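Side-chain contacts in Tubulin/ftsz, gtpase (Methanosaeta thermophila, PDB 3ZID), which binds GTP and probably hydrolyses it as an archaeal tubulin-like protein of the CetZ family, thought to take part in controlling cell shape: residues I125-L128 against K129-K133; N285-E288 against I289-I293. All coordinates share one frame; numbering follows the deposited sequence.

Contact 1 (I125-L128 against K129-K133); sequences IHEL and KKRYK
E127 joins K130 and R131 in a salt-bridge network along the last turn of helix 117-131, dividing its two carboxylate oxygens between them. OE1 meets R131 NH1 at 2.6 Å from the anti side, with a weak bond from R131 NH2, while OE2 takes K130 NZ on its syn side at 2.9 Å. The carboxylate and guanidinium planes stand 73° apart, so this is no flat two-pronged pairing. Instead R131 NH1 serves a second acceptor, lying 2.7 Å from E127 O, which also receives the R131 backbone N. One guanidinium nitrogen thereby links the acid's side chain to its own backbone. The bend in E127 (chi2 -56°) swings its carboxylate along the helix toward the next turn, where two bases of different length can both reach it, K130 running extended beside it. On the way K130 CE passes H126 NE2 obliquely at 3.2 Å.

Y132, where the backbone leaves helical angles, still gives its N to L128 O at 2.8 Å, and its ring carbon CE2 packs on L128 CD2 at 3.9 Å. A tyrosine suits this end because its ring is buried while its OH bonds to G101 O. Within the beta-alpha-beta unit, I125 and L128 face I137 of strand 136-143, Y132 reaches I106 of strand 105-111, and E127 and R131 lie against L94 of helix 79-98.

Contact 2 (N285-E288 against I289-I293); sequences NVDE and ITKEI
E288, I289 and D287 carry the first turn of helix 286-296, which N285 opens as its N-cap. The cap bond runs from E288 N to N285 OD1, 3.1 Å and nearly straight, although the donor stands 64° above the amide plane. Asparagine suits the position because its short side chain can bring a carbonyl oxygen to an amide of the first turn. E288 O in turn receives E292 N at 3.0 Å.

I289 uses both backbone and side chain against N285: its N bonds to N285 O at 2.9 Å, and its CG1 lies 3.3 Å from that same oxygen. I289, branched and apolar, is buried, its side chain touching I246 and I277 on the inner side of the helix.

D287 faces outward. Its chi1 of -176° swings the carboxylate over to K291, whose long extended chain reaches back one turn to bring NZ within 2.7 Å of D287 OD2, above the carboxylate plane. An acid near the start of a helix should also interact favourably with the helix dipole. In the neighbouring pair, T290 N and T290 OG1 both donate to V286 O, from opposite faces of its carbonyl plane, threonine's short side chain bringing the hydroxyl to 2.8 Å.

How the contacts relate
The two contacts come one after the other along the chain and share no element of structure; their centres are 39 Å apart and their nearest atoms about 28 Å. Contact 1 ends helix 117-131, the crossover between strands 105-111 and 136-143 of the parallel sheet in the GTPase domain. That helix starts at the GTP-binding G117, yet the side chain of I125 is still about 13 Å from the bound GDP. Contact 2 begins helix 286-296, which links the parallel strands 270-279 and 302-309 of the separate mixed sheet, away from the annotated sites. Similar beta-alpha-beta connections thus recur in both sheets of this tubulin-like protein, one of them in the GTPase domain.

Contact 1 (I125-L128 against K129-K133)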
loop_
_atom_site.group_PDB
_atom_site.type_symbol
_atom_site.label_atom_id
_atom_site.label_comp_id
_atom_site.label_asym_id
_atom_site.label_seq_id
_atom_site.Cartn_x
_atom_site.Cartn_y
_atom_site.Cartn_z
ATOM N N ILE A 125 8.225 -4.892 10.227
ATOM C CA ILE A 125 6.953 -5.407 10.724
ATOM C C ILE A 125 7.218 -6.611 11.634
ATOM O O ILE A 125 6.607 -6.750 12.704
ATOM C CB ILE A 125 6.013 -5.775 9.560
ATOM C CG1 ILE A 125 5.536 -4.498 8.869
ATOM C CG2 ILE A 125 4.848 -6.629 10.042
ATOM C CD1 ILE A 125 4.952 -4.734 7.486
ATOM N N HIS A 126 8.152 -7.462 11.224
ATOM C CA HIS A 126 8.501 -8.614 12.035
ATOM C C HIS A 126 8.872 -8.184 13.444
ATOM O O HIS A 126 8.398 -8.742 14.434
ATOM C CB HIS A 126 9.682 -9.382 11.424
ATOM C CG HIS A 126 10.055 -10.612 12.203
ATOM N ND1 HIS A 126 9.193 -11.677 12.368
ATOM C CD2 HIS A 126 11.158 -10.905 12.932
ATOM C CE1 HIS A 126 9.770 -12.594 13.124
ATOM N NE2 HIS A 126 10.963 -12.152 13.474
ATOM N N GLU A 127 9.741 -7.189 13.527
ATOM C CA GLU A 127 10.200 -6.708 14.815
ATOM C C GLU A 127 9.087 -6.029 15.605
ATOM O O GLU A 127 8.968 -6.214 16.813
ATOM C CB GLU A 127 11.391 -5.771 14.619
ATOM C CG GLU A 127 12.639 -6.489 14.130
ATOM C CD GLU A 127 13.036 -7.632 15.062
ATOM O OE1 GLU A 127 12.996 -7.441 16.306
ATOM O OE2 GLU A 127 13.378 -8.722 14.556
ATOM N N LEU A 128 8.244 -5.277 14.905
ATOM C CA LEU A 128 7.137 -4.560 15.543
ATOM C C LEU A 128 6.113 -5.501 16.180
ATOM O O LEU A 128 5.582 -5.219 17.271
ATOM C CB LEU A 128 6.442 -3.623 14.537
ATOM C CG LEU A 128 7.252 -2.397 14.101
ATOM C CD1 LEU A 128 6.578 -1.679 12.944
ATOM C CD2 LEU A 128 7.497 -1.449 15.274
ATOM N N LYS A 129 5.831 -6.612 15.497
ATOM C CA LYS A 129 4.867 -7.592 15.995
ATOM C C LYS A 129 5.326 -8.190 17.312
ATOM O O LYS A 129 4.503 -8.500 18.161
ATOM C CB LYS A 129 4.611 -8.710 14.989
ATOM C CG LYS A 129 3.711 -8.343 13.835
ATOM C CD LYS A 129 3.539 -9.544 12.934
ATOM C CE LYS A 129 2.883 -10.687 13.691
ATOM N NZ LYS A 129 3.245 -12.012 13.100
ATOM N N LYS A 130 6.638 -8.376 17.456
ATOM C CA LYS A 130 7.220 -8.833 18.716
ATOM C C LYS A 130 7.024 -7.821 19.838
ATOM O O LYS A 130 6.698 -8.191 20.953
ATOM C CB LYS A 130 8.721 -9.059 18.577
ATOM C CG LYS A 130 9.135 -10.168 17.660
ATOM C CD LYS A 130 10.661 -10.201 17.629
ATOM C CE LYS A 130 11.193 -10.981 16.469
ATOM N NZ LYS A 130 12.671 -10.818 16.378
ATOM N N ARG A 131 7.223 -6.542 19.531
ATOM C CA ARG A 131 7.232 -5.499 20.550
ATOM C C ARG A 131 5.840 -4.998 20.916
ATOM O O ARG A 131 5.589 -4.629 22.064
ATOM C CB ARG A 131 8.115 -4.337 20.096
ATOM C CG ARG A 131 9.596 -4.637 20.218
ATOM C CD ARG A 131 10.409 -3.865 19.191
ATOM N NE ARG A 131 11.811 -4.286 19.167
ATOM C CZ ARG A 131 12.258 -5.393 18.575
ATOM N NH1 ARG A 131 11.415 -6.213 17.964
ATOM N NH2 ARG A 131 13.552 -5.685 18.601
ATOM N N TYR A 132 4.930 -5.033 19.947
ATOM C CA TYR A 132 3.562 -4.562 20.143
ATOM C C TYR A 132 2.607 -5.694 19.804
ATOM O O TYR A 132 1.931 -5.646 18.781
ATOM C CB TYR A 132 3.283 -3.373 19.226
ATOM C CG TYR A 132 4.163 -2.165 19.486
ATOM C CD1 TYR A 132 3.895 -1.293 20.539
ATOM C CD2 TYR A 132 5.242 -1.884 18.663
ATOM C CE1 TYR A 132 4.690 -0.182 20.772
ATOM C CE2 TYR A 132 6.047 -0.779 18.886
ATOM C CZ TYR A 132 5.770 0.072 19.943
ATOM O OH TYR A 132 6.575 1.175 20.167
ATOM N N LYS A 133 2.567 -6.713 20.666
ATOM C CA LYS A 133 1.875 -7.972 20.378
ATOM C C LYS A 133 0.387 -7.776 20.211
ATOM O O LYS A 133 -0.267 -8.527 19.501
ATOM C CB LYS A 133 2.106 -9.017 21.489
ATOM C CG LYS A 133 3.551 -9.359 21.803
ATOM C CD LYS A 133 3.620 -10.343 22.986
ATOM C CE LYS A 133 5.055 -10.773 23.307
ATOM N NZ LYS A 133 5.152 -11.617 24.553
#

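Contact 2 (N285-E288 against I289-I293)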
loop_
_atom_site.group_PDB
_atom_site.type_symbol
_atom_site.label_atom_id
_atom_site.label_comp_id
_atom_site.label_asym_id
_atom_site.label_seq_id
_atom_site.Cartn_x
_atom_site.Cartn_y
_atom_site.Cartn_z
ATOM N N ASN A 285 -30.085 7.549 6.640
ATOM C CA ASN A 285 -31.254 6.737 6.899
ATOM C C ASN A 285 -30.765 5.331 7.211
ATOM O O ASN A 285 -30.341 4.604 6.308
ATOM C CB ASN A 285 -32.139 6.750 5.648
ATOM C CG ASN A 285 -33.444 5.992 5.823
ATOM O OD1 ASN A 285 -33.527 4.998 6.553
ATOM N ND2 ASN A 285 -34.474 6.452 5.126
ATOM N N VAL A 286 -30.775 4.973 8.491
ATOM C CA VAL A 286 -30.246 3.687 8.927
ATOM C C VAL A 286 -30.896 2.493 8.243
ATOM O O VAL A 286 -30.228 1.532 7.878
ATOM C CB VAL A 286 -30.331 3.532 10.461
ATOM C CG1 VAL A 286 -29.628 2.255 10.901
ATOM C CG2 VAL A 286 -29.711 4.723 11.118
ATOM N N ASP A 287 -32.202 2.565 8.073
ATOM C CA ASP A 287 -32.954 1.515 7.412
ATOM C C ASP A 287 -32.519 1.339 5.975
ATOM O O ASP A 287 -32.291 0.217 5.517
ATOM C CB ASP A 287 -34.445 1.849 7.446
ATOM C CG ASP A 287 -35.299 0.744 6.868
ATOM O OD1 ASP A 287 -34.879 -0.431 6.919
ATOM O OD2 ASP A 287 -36.386 1.051 6.339
ATOM N N GLU A 288 -32.386 2.451 5.265
ATOM C CA GLU A 288 -31.910 2.417 3.879
ATOM C C GLU A 288 -30.480 1.873 3.803
ATOM O O GLU A 288 -30.167 1.067 2.939
ATOM C CB GLU A 288 -31.980 3.812 3.238
ATOM C CG GLU A 288 -31.195 3.942 1.954
ATOM C CD GLU A 288 -31.140 5.369 1.425
ATOM O OE1 GLU A 288 -31.367 6.305 2.223
ATOM O OE2 GLU A 288 -30.830 5.553 0.221
ATOM N N ILE A 289 -29.610 2.324 4.701
ATOM C CA ILE A 289 -28.212 1.885 4.676
ATOM C C ILE A 289 -28.148 0.380 4.913
ATOM O O ILE A 289 -27.421 -0.341 4.233
ATOM C CB ILE A 289 -27.382 2.625 5.717
ATOM C CG1 ILE A 289 -27.280 4.105 5.330
ATOM C CG2 ILE A 289 -25.991 1.983 5.853
ATOM C CD1 ILE A 289 -26.992 5.047 6.493
ATOM N N THR A 290 -28.929 -0.080 5.884
ATOM C CA THR A 290 -28.997 -1.485 6.233
ATOM C C THR A 290 -29.430 -2.342 5.048
ATOM O O THR A 290 -28.803 -3.370 4.754
ATOM C CB THR A 290 -29.902 -1.693 7.449
ATOM O OG1 THR A 290 -29.316 -0.995 8.559
ATOM C CG2 THR A 290 -30.008 -3.168 7.799
ATOM N N LYS A 291 -30.461 -1.880 4.343
ATOM C CA LYS A 291 -30.971 -2.563 3.162
ATOM C C LYS A 291 -29.909 -2.646 2.074
ATOM O O LYS A 291 -29.718 -3.702 1.460
ATOM C CB LYS A 291 -32.219 -1.854 2.627
ATOM C CG LYS A 291 -33.463 -2.102 3.434
ATOM C CD LYS A 291 -34.547 -1.090 3.095
ATOM C CE LYS A 291 -35.793 -1.315 3.935
ATOM N NZ LYS A 291 -36.706 -0.141 3.895
ATOM N N GLU A 292 -29.174 -1.553 1.872
ATOM C CA GLU A 292 -28.074 -1.576 0.910
ATOM C C GLU A 292 -26.964 -2.529 1.301
ATOM O O GLU A 292 -26.430 -3.233 0.450
ATOM C CB GLU A 292 -27.522 -0.176 0.674
ATOM C CG GLU A 292 -28.540 0.752 0.032
ATOM C CD GLU A 292 -29.045 0.216 -1.305
ATOM O OE1 GLU A 292 -28.248 -0.420 -2.035
ATOM O OE2 GLU A 292 -30.239 0.428 -1.624
ATOM N N ILE A 293 -26.641 -2.586 2.587
ATOM C CA ILE A 293 -25.588 -3.483 3.049
ATOM C C ILE A 293 -26.033 -4.929 2.820
ATOM O O ILE A 293 -25.267 -5.758 2.300
ATOM C CB ILE A 293 -25.236 -3.264 4.546
ATOM C CG1 ILE A 293 -24.659 -1.861 4.787
ATOM C CG2 ILE A 293 -24.278 -4.337 5.030
ATOM C CD1 ILE A 293 -23.610 -1.426 3.790
HETATM O O HOH W 1 -31.834 1.236 -0.014
#